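Side-chain contacts in hydrolase (Rhizobium meliloti, PDB 5HOE), which acts as a carbohydrate acetylesterase of the SGNH (GDSL-like) hydrolase family and assembles into an octamer: residues W28-I31 / S36-T39; L40-E45 / L210-N215. All blocks are in the same frame, centred on the assembly; numbering follows the deposited sequence.

How the contacts relate
Both contacts involve the long loop between helix 25-28 and helix 48-56, and both are largely buried, their centres 10 Å apart. Contact 1 closes that loop on itself: 28-31 meets 36-39 through a threonine methyl on an indole face, one hydroxyl bond and a bridging water, beside a presumed Ser-His-Asp triad. Contact 2 ties 40-45 to the start of helix 212-229 through one tyrosine, whose hydroxyl bonds to a main-chain carbonyl just before the helix, with alanine and asparagine side chains beside the ring. Gly-29 O probably accepts a hydrogen bond from Tyr-42 N at 2.8 Å, joining the two. Both touch a second subunit, contact 2 through Leu-40 and Arg-41; contact 1 also meets a third.

Contact 1 (W28-I31 / S36-T39)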
ATOM      1  N   TRP A  28     -10.132 -10.044  29.059  1.00 15.83           N
ATOM      2  CA  TRP A  28      -9.674  -8.854  29.785  1.00 16.54           C
ATOM      3  C   TRP A  28     -10.432  -8.682  31.102  1.00 17.86           C
ATOM      4  O   TRP A  28      -9.840  -8.359  32.139  1.00 17.91           O
ATOM      5  CB  TRP A  28      -9.847  -7.603  28.910  1.00 16.03           C
ATOM      6  CG  TRP A  28      -9.333  -6.335  29.567  1.00 13.81           C
ATOM      7  CD1 TRP A  28      -8.025  -5.970  29.719  1.00 15.50           C
ATOM      8  CD2 TRP A  28     -10.114  -5.281  30.156  1.00 13.81           C
ATOM      9  NE1 TRP A  28      -7.941  -4.762  30.362  1.00 14.86           N
ATOM     10  CE2 TRP A  28      -9.204  -4.323  30.659  1.00 14.54           C
ATOM     11  CE3 TRP A  28     -11.495  -5.062  30.329  1.00 16.34           C
ATOM     12  CZ2 TRP A  28      -9.619  -3.159  31.300  1.00 17.48           C
ATOM     13  CZ3 TRP A  28     -11.901  -3.903  30.981  1.00 17.52           C
ATOM     14  CH2 TRP A  28     -10.962  -2.969  31.463  1.00 17.51           C
ATOM     15  N   GLY A  29     -11.749  -8.901  31.079  1.00 17.46           N
ATOM     16  CA  GLY A  29     -12.548  -8.842  32.293  1.00 18.13           C
ATOM     17  C   GLY A  29     -13.385  -7.585  32.399  1.00 16.17           C
ATOM     18  O   GLY A  29     -13.366  -6.897  33.428  1.00 17.13           O
ATOM     19  N   TRP A  30     -14.149  -7.301  31.349  1.00 17.90           N
ATOM     20  CA  TRP A  30     -15.050  -6.153  31.309  1.00 18.02           C
ATOM     21  C   TRP A  30     -16.220  -6.366  32.272  1.00 16.77           C
ATOM     22  O   TRP A  30     -17.011  -7.299  32.107  1.00 17.56           O
ATOM     23  CB  TRP A  30     -15.573  -6.004  29.882  1.00 17.22           C
ATOM     24  CG  TRP A  30     -16.535  -4.874  29.630  1.00 16.26           C
ATOM     25  CD1 TRP A  30     -17.809  -4.774  30.067  1.00 16.96           C
ATOM     26  CD2 TRP A  30     -16.292  -3.716  28.828  1.00 16.74           C
ATOM     27  NE1 TRP A  30     -18.379  -3.607  29.612  1.00 17.59           N
ATOM     28  CE2 TRP A  30     -17.461  -2.935  28.852  1.00 16.98           C
ATOM     29  CE3 TRP A  30     -15.182  -3.250  28.112  1.00 18.36           C
ATOM     30  CZ2 TRP A  30     -17.561  -1.715  28.181  1.00 18.06           C
ATOM     31  CZ3 TRP A  30     -15.272  -2.039  27.462  1.00 19.13           C
ATOM     32  CH2 TRP A  30     -16.457  -1.284  27.497  1.00 19.64           C
ATOM     33  N   ILE A  31     -16.397  -5.447  33.205  1.00 16.77           N
ATOM     34  CA  ILE A  31     -17.512  -5.547  34.149  1.00 17.59           C
ATOM     35  C   ILE A  31     -18.761  -4.974  33.498  1.00 17.77           C
ATOM     36  O   ILE A  31     -18.781  -3.789  33.154  1.00 16.89           O
ATOM     37  CB  ILE A  31     -17.220  -4.780  35.452  1.00 19.33           C
ATOM     38  CG1 ILE A  31     -15.963  -5.318  36.130  1.00 19.08           C
ATOM     39  CG2 ILE A  31     -18.429  -4.900  36.406  1.00 20.65           C
ATOM     40  CD1 ILE A  31     -15.515  -4.474  37.338  1.00 20.21           C
ATOM     41  N   SER A  36     -23.473   1.110  30.248  1.00 23.44           N
ATOM     42  CA  SER A  36     -22.871   0.469  29.086  1.00 19.01           C
ATOM     43  C   SER A  36     -21.366   0.662  29.001  1.00 18.39           C
ATOM     44  O   SER A  36     -20.624  -0.322  28.919  1.00 19.35           O
ATOM     45  CB  SER A  36     -23.541   0.886  27.780  1.00 20.28           C
ATOM     46  OG  SER A  36     -24.888   0.440  27.728  1.00 22.55           O
ATOM     47  N   SER A  37     -20.905   1.907  29.014  1.00 22.14           N
ATOM     48  CA  SER A  37     -19.503   2.224  28.772  1.00 21.84           C
ATOM     49  C   SER A  37     -19.273   3.661  29.223  1.00 24.05           C
ATOM     50  O   SER A  37     -20.157   4.499  29.063  1.00 24.56           O
ATOM     51  CB  SER A  37     -19.182   2.095  27.270  1.00 22.29           C
ATOM     52  OG  SER A  37     -17.863   2.512  26.988  1.00 23.60           O
ATOM     53  N   PRO A  38     -18.089   3.969  29.774  1.00 25.52           N
ATOM     54  CA  PRO A  38     -16.938   3.104  30.033  1.00 24.00           C
ATOM     55  C   PRO A  38     -17.137   2.228  31.265  1.00 24.62           C
ATOM     56  O   PRO A  38     -18.158   2.370  31.956  1.00 25.83           O
ATOM     57  CB  PRO A  38     -15.803   4.104  30.279  1.00 25.81           C
ATOM     58  CG  PRO A  38     -16.492   5.293  30.857  1.00 26.22           C
ATOM     59  CD  PRO A  38     -17.829   5.364  30.164  1.00 26.19           C
ATOM     60  N   THR A  39     -16.181   1.334  31.532  1.00 22.87           N
ATOM     61  CA  THR A  39     -16.276   0.451  32.685  1.00 21.32           C
ATOM     62  C   THR A  39     -14.890   0.090  33.214  1.00 22.99           C
ATOM     63  O   THR A  39     -13.858   0.382  32.601  1.00 24.09           O
ATOM     64  CB  THR A  39     -17.044  -0.832  32.359  1.00 21.99           C
ATOM     65  OG1 THR A  39     -17.437  -1.465  33.574  1.00 20.66           O
ATOM     66  CG2 THR A  39     -16.171  -1.813  31.568  1.00 22.93           C
TER
HETATM   67  O   HOH W   1     -21.133  -2.791  30.194  1.00 18.37           O
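Thr-39 lays its CG2 methyl on the indole of Trp-30, joining two arms of the loop after helix 25-28 in this SGNH-hydrolase fold, beside a Ser-His-Asp arrangement that is probably the catalytic triad. The methyl sits 3.3 Å from the centroid of the five-membered ring and only 14° off its normal, a CH-pi contact squarely over the face. The ring reaches this place because CG of Trp-30 stands opposite the backbone N (chi1 180°), which carries the indole out toward 36-39.

Thr-39 illustrates how a threonine can serve two different partners with its two branches. While CG2 meets the indole, OG1 donates to Ile-31 O at 2.7 Å, arriving in the carbonyl plane on a lone pair with a C=O...O angle of 140°. With one branch bonded and the other packed against a flat face, the threonine has its rotation fixed, and Ile-31 is held near Thr-39.

The rim of the indole meets Ser-36 O, which lies in the ring plane, 3.4 Å from Trp-30 CZ2; Ser-37 OG stands near the same edge, 4.1 Å from Trp-30 CH2. Beyond the two segments the ring stacks with His-209 of the presumed triad, a phosphate ion lies near it, and Gly-140 of a second subunit packs on it. A leucine in place of Trp-30 would probably leave the Thr-39 methyl without its flat partner and His-209 without its stacking ring.

A water completes the join: it accepts from Trp-30 NE1 at 2.9 Å and donates to Ser-36 O at 2.8 Å.

Contact 2 (L40-E45 / L210-N215); sequences LRYPYE and LSAETN
Tyr-42 reaches from its loop to the start of helix 212-229 and ends in a short bond, OH donating to Leu-210 O at 2.6 Å. The hydroxyl arrives in the carbonyl plane, on a lone pair, at a C=O...O angle of 135°; Leu-210 O in turn lies at the edge of the ring, close to its plane. The phenol is thereby tied at its far end to the residue just before the N-cap, Ser-211.

Two helix residues approach from one side of the ring plane. Ala-212 sets CB 3.8 Å from Tyr-42 CE1, an apolar touch, while Asn-215, one turn on, comes in obliquely with ND2 3.5 Å from Tyr-42 CD2. The amide and ring planes are 84° apart. With CG of Asn-215 opposite its carbonyl carbon (chi1 -76°), the amide extends toward the tyrosine, and its ND2 is bonded to Gln-46 O, which fixes the way the group is turned.

Farther out, Ser-211 OG accepts from Thr-214 N at 3.2 Å, and Asp-203 OD2 is hydrogen-bonded to both Ser-211 OG and Thr-214 OG1. Across the contact, Tyr-42 O is bonded by Arg-47 NH1, and Ile-31 and Pro-32 pack on the ring. The whole is a helix N-terminus capped by serine, with a loop tyrosine bonded to the carbonyl just before the cap, placed just after His-209 of the probable SGNH-hydrolase triad.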
ATOM      1  N   LEU A  40     -14.894  -0.594  34.356  1.00 21.31           N
ATOM      2  CA  LEU A  40     -13.691  -1.029  35.046  1.00 20.12           C
ATOM      3  C   LEU A  40     -13.443  -2.507  34.773  1.00 18.78           C
ATOM      4  O   LEU A  40     -14.282  -3.202  34.199  1.00 17.28           O
ATOM      5  CB  LEU A  40     -13.853  -0.812  36.549  1.00 21.16           C
ATOM      6  CG  LEU A  40     -14.081   0.633  36.987  1.00 24.24           C
ATOM      7  CD1 LEU A  40     -14.538   0.667  38.429  1.00 26.08           C
ATOM      8  CD2 LEU A  40     -12.809   1.479  36.819  1.00 26.81           C
ATOM      9  N   ARG A  41     -12.261  -2.968  35.189  1.00 18.60           N
ATOM     10  CA  ARG A  41     -11.795  -4.336  34.997  1.00 17.72           C
ATOM     11  C   ARG A  41     -12.019  -5.158  36.260  1.00 17.81           C
ATOM     12  O   ARG A  41     -11.759  -4.690  37.374  1.00 18.85           O
ATOM     13  CB  ARG A  41     -10.295  -4.323  34.685  1.00 17.92           C
ATOM     14  CG  ARG A  41      -9.750  -5.626  34.092  1.00 16.49           C
ATOM     15  CD  ARG A  41      -8.269  -5.487  33.807  1.00 16.50           C
ATOM     16  NE  ARG A  41      -7.763  -6.660  33.118  1.00 16.89           N
ATOM     17  CZ  ARG A  41      -6.498  -6.864  32.808  1.00 18.13           C
ATOM     18  NH1 ARG A  41      -5.581  -5.950  33.126  1.00 20.80           N
ATOM     19  NH2 ARG A  41      -6.157  -7.985  32.163  1.00 17.71           N
ATOM     20  N   TYR A  42     -12.476  -6.395  36.085  1.00 17.93           N
ATOM     21  CA  TYR A  42     -12.549  -7.303  37.222  1.00 18.39           C
ATOM     22  C   TYR A  42     -11.147  -7.515  37.795  1.00 20.06           C
ATOM     23  O   TYR A  42     -10.175  -7.594  37.040  1.00 19.94           O
ATOM     24  CB  TYR A  42     -13.087  -8.675  36.793  1.00 19.11           C
ATOM     25  CG  TYR A  42     -14.584  -8.759  36.608  1.00 17.20           C
ATOM     26  CD1 TYR A  42     -15.434  -8.709  37.703  1.00 18.13           C
ATOM     27  CD2 TYR A  42     -15.155  -8.919  35.344  1.00 17.37           C
ATOM     28  CE1 TYR A  42     -16.805  -8.796  37.541  1.00 18.40           C
ATOM     29  CE2 TYR A  42     -16.521  -9.023  35.184  1.00 15.57           C
ATOM     30  CZ  TYR A  42     -17.339  -8.952  36.271  1.00 16.49           C
ATOM     31  OH  TYR A  42     -18.708  -9.025  36.094  1.00 17.76           O
ATOM     32  N   PRO A  43     -11.005  -7.647  39.111  1.00 21.78           N
ATOM     33  CA  PRO A  43      -9.718  -8.090  39.655  1.00 22.37           C
ATOM     34  C   PRO A  43      -9.404  -9.509  39.198  1.00 21.10           C
ATOM     35  O   PRO A  43     -10.286 -10.275  38.814  1.00 20.70           O
ATOM     36  CB  PRO A  43      -9.925  -8.021  41.169  1.00 23.59           C
ATOM     37  CG  PRO A  43     -11.379  -8.170  41.354  1.00 24.42           C
ATOM     38  CD  PRO A  43     -12.038  -7.546  40.155  1.00 23.20           C
ATOM     39  N   TYR A  44      -8.110  -9.844  39.248  1.00 18.70           N
ATOM     40  CA  TYR A  44      -7.621 -11.097  38.683  1.00 20.49           C
ATOM     41  C   TYR A  44      -8.412 -12.302  39.173  1.00 21.95           C
ATOM     42  O   TYR A  44      -8.762 -13.184  38.377  1.00 21.87           O
ATOM     43  CB  TYR A  44      -6.145 -11.239  39.037  1.00 21.84           C
ATOM     44  CG  TYR A  44      -5.452 -12.457  38.488  1.00 23.00           C
ATOM     45  CD1 TYR A  44      -5.394 -12.700  37.117  1.00 22.99           C
ATOM     46  CD2 TYR A  44      -4.850 -13.366  39.335  1.00 23.14           C
ATOM     47  CE1 TYR A  44      -4.747 -13.804  36.613  1.00 23.40           C
ATOM     48  CE2 TYR A  44      -4.177 -14.480  38.837  1.00 24.62           C
ATOM     49  CZ  TYR A  44      -4.136 -14.692  37.474  1.00 23.86           C
ATOM     50  OH  TYR A  44      -3.482 -15.784  36.957  1.00 24.60           O
ATOM     51  N   GLU A  45      -8.719 -12.357  40.471  1.00 24.02           N
ATOM     52  CA  GLU A  45      -9.390 -13.535  41.010  1.00 24.28           C
ATOM     53  C   GLU A  45     -10.854 -13.625  40.619  1.00 22.93           C
ATOM     54  O   GLU A  45     -11.486 -14.637  40.914  1.00 26.60           O
ATOM     55  CB  GLU A  45      -9.228 -13.620  42.529  1.00 27.43           C
ATOM     56  CG  GLU A  45      -7.785 -13.834  42.993  1.00 30.65           C
ATOM     57  CD  GLU A  45      -7.106 -15.071  42.386  1.00 36.10           C
ATOM     58  OE1 GLU A  45      -7.790 -15.967  41.840  1.00 37.70           O
ATOM     59  OE2 GLU A  45      -5.862 -15.147  42.453  1.00 39.37           O
ATOM     60  N   LEU A 210     -19.929 -10.783  31.235  1.00 16.02           N
ATOM     61  CA  LEU A 210     -20.216 -11.830  32.211  1.00 15.33           C
ATOM     62  C   LEU A 210     -20.042 -11.332  33.643  1.00 16.53           C
ATOM     63  O   LEU A 210     -19.281 -10.402  33.916  1.00 16.89           O
ATOM     64  CB  LEU A 210     -19.299 -13.040  31.981  1.00 17.22           C
ATOM     65  CG  LEU A 210     -19.082 -13.576  30.567  1.00 18.37           C
ATOM     66  CD1 LEU A 210     -17.990 -14.628  30.592  1.00 20.39           C
ATOM     67  CD2 LEU A 210     -20.375 -14.131  30.057  1.00 17.56           C
ATOM     68  N   SER A 211     -20.780 -11.956  34.556  1.00 17.45           N
ATOM     69  CA  SER A 211     -20.634 -11.717  35.981  1.00 18.17           C
ATOM     70  C   SER A 211     -19.384 -12.397  36.520  1.00 18.48           C
ATOM     71  O   SER A 211     -18.823 -13.298  35.896  1.00 19.18           O
ATOM     72  CB  SER A 211     -21.860 -12.259  36.716  1.00 20.36           C
ATOM     73  OG  SER A 211     -21.870 -13.671  36.739  1.00 17.54           O
ATOM     74  N   ALA A 212     -18.967 -11.972  37.714  1.00 18.76           N
ATOM     75  CA  ALA A 212     -17.818 -12.602  38.360  1.00 19.91           C
ATOM     76  C   ALA A 212     -18.053 -14.093  38.589  1.00 19.98           C
ATOM     77  O   ALA A 212     -17.156 -14.923  38.339  1.00 19.65           O
ATOM     78  CB  ALA A 212     -17.487 -11.895  39.679  1.00 20.64           C
ATOM     79  N   GLU A 213     -19.241 -14.466  39.090  1.00 20.00           N
ATOM     80  CA  GLU A 213     -19.453 -15.881  39.395  1.00 19.71           C
ATOM     81  C   GLU A 213     -19.389 -16.733  38.132  1.00 18.01           C
ATOM     82  O   GLU A 213     -18.905 -17.878  38.166  1.00 20.16           O
ATOM     83  CB  GLU A 213     -20.755 -16.113  40.180  1.00 23.25           C
ATOM     84  CG  GLU A 213     -22.056 -15.677  39.514  1.00 27.07           C
ATOM     85  CD  GLU A 213     -22.650 -16.709  38.559  1.00 29.51           C
ATOM     86  OE1 GLU A 213     -23.560 -16.335  37.790  1.00 30.57           O
ATOM     87  OE2 GLU A 213     -22.250 -17.891  38.582  1.00 31.92           O
ATOM     88  N   THR A 214     -19.877 -16.195  37.013  1.00 18.17           N
ATOM     89  CA  THR A 214     -19.793 -16.905  35.740  1.00 19.02           C
ATOM     90  C   THR A 214     -18.349 -16.990  35.240  1.00 17.93           C
ATOM     91  O   THR A 214     -17.946 -18.019  34.693  1.00 18.99           O
ATOM     92  CB  THR A 214     -20.710 -16.238  34.719  1.00 19.71           C
ATOM     93  OG1 THR A 214     -22.065 -16.604  35.004  1.00 21.08           O
ATOM     94  CG2 THR A 214     -20.388 -16.672  33.294  1.00 19.92           C
ATOM     95  N   ASN A 215     -17.550 -15.923  35.416  1.00 19.71           N
ATOM     96  CA  ASN A 215     -16.123 -16.017  35.106  1.00 18.82           C
ATOM     97  C   ASN A 215     -15.453 -17.124  35.907  1.00 18.71           C
ATOM     98  O   ASN A 215     -14.576 -17.834  35.398  1.00 17.55           O
ATOM     99  CB  ASN A 215     -15.416 -14.699  35.419  1.00 19.03           C
ATOM    100  CG  ASN A 215     -15.669 -13.625  34.382  1.00 20.15           C
ATOM    101  OD1 ASN A 215     -16.071 -13.888  33.232  1.00 19.74           O
ATOM    102  ND2 ASN A 215     -15.409 -12.394  34.780  1.00 21.44           N
TER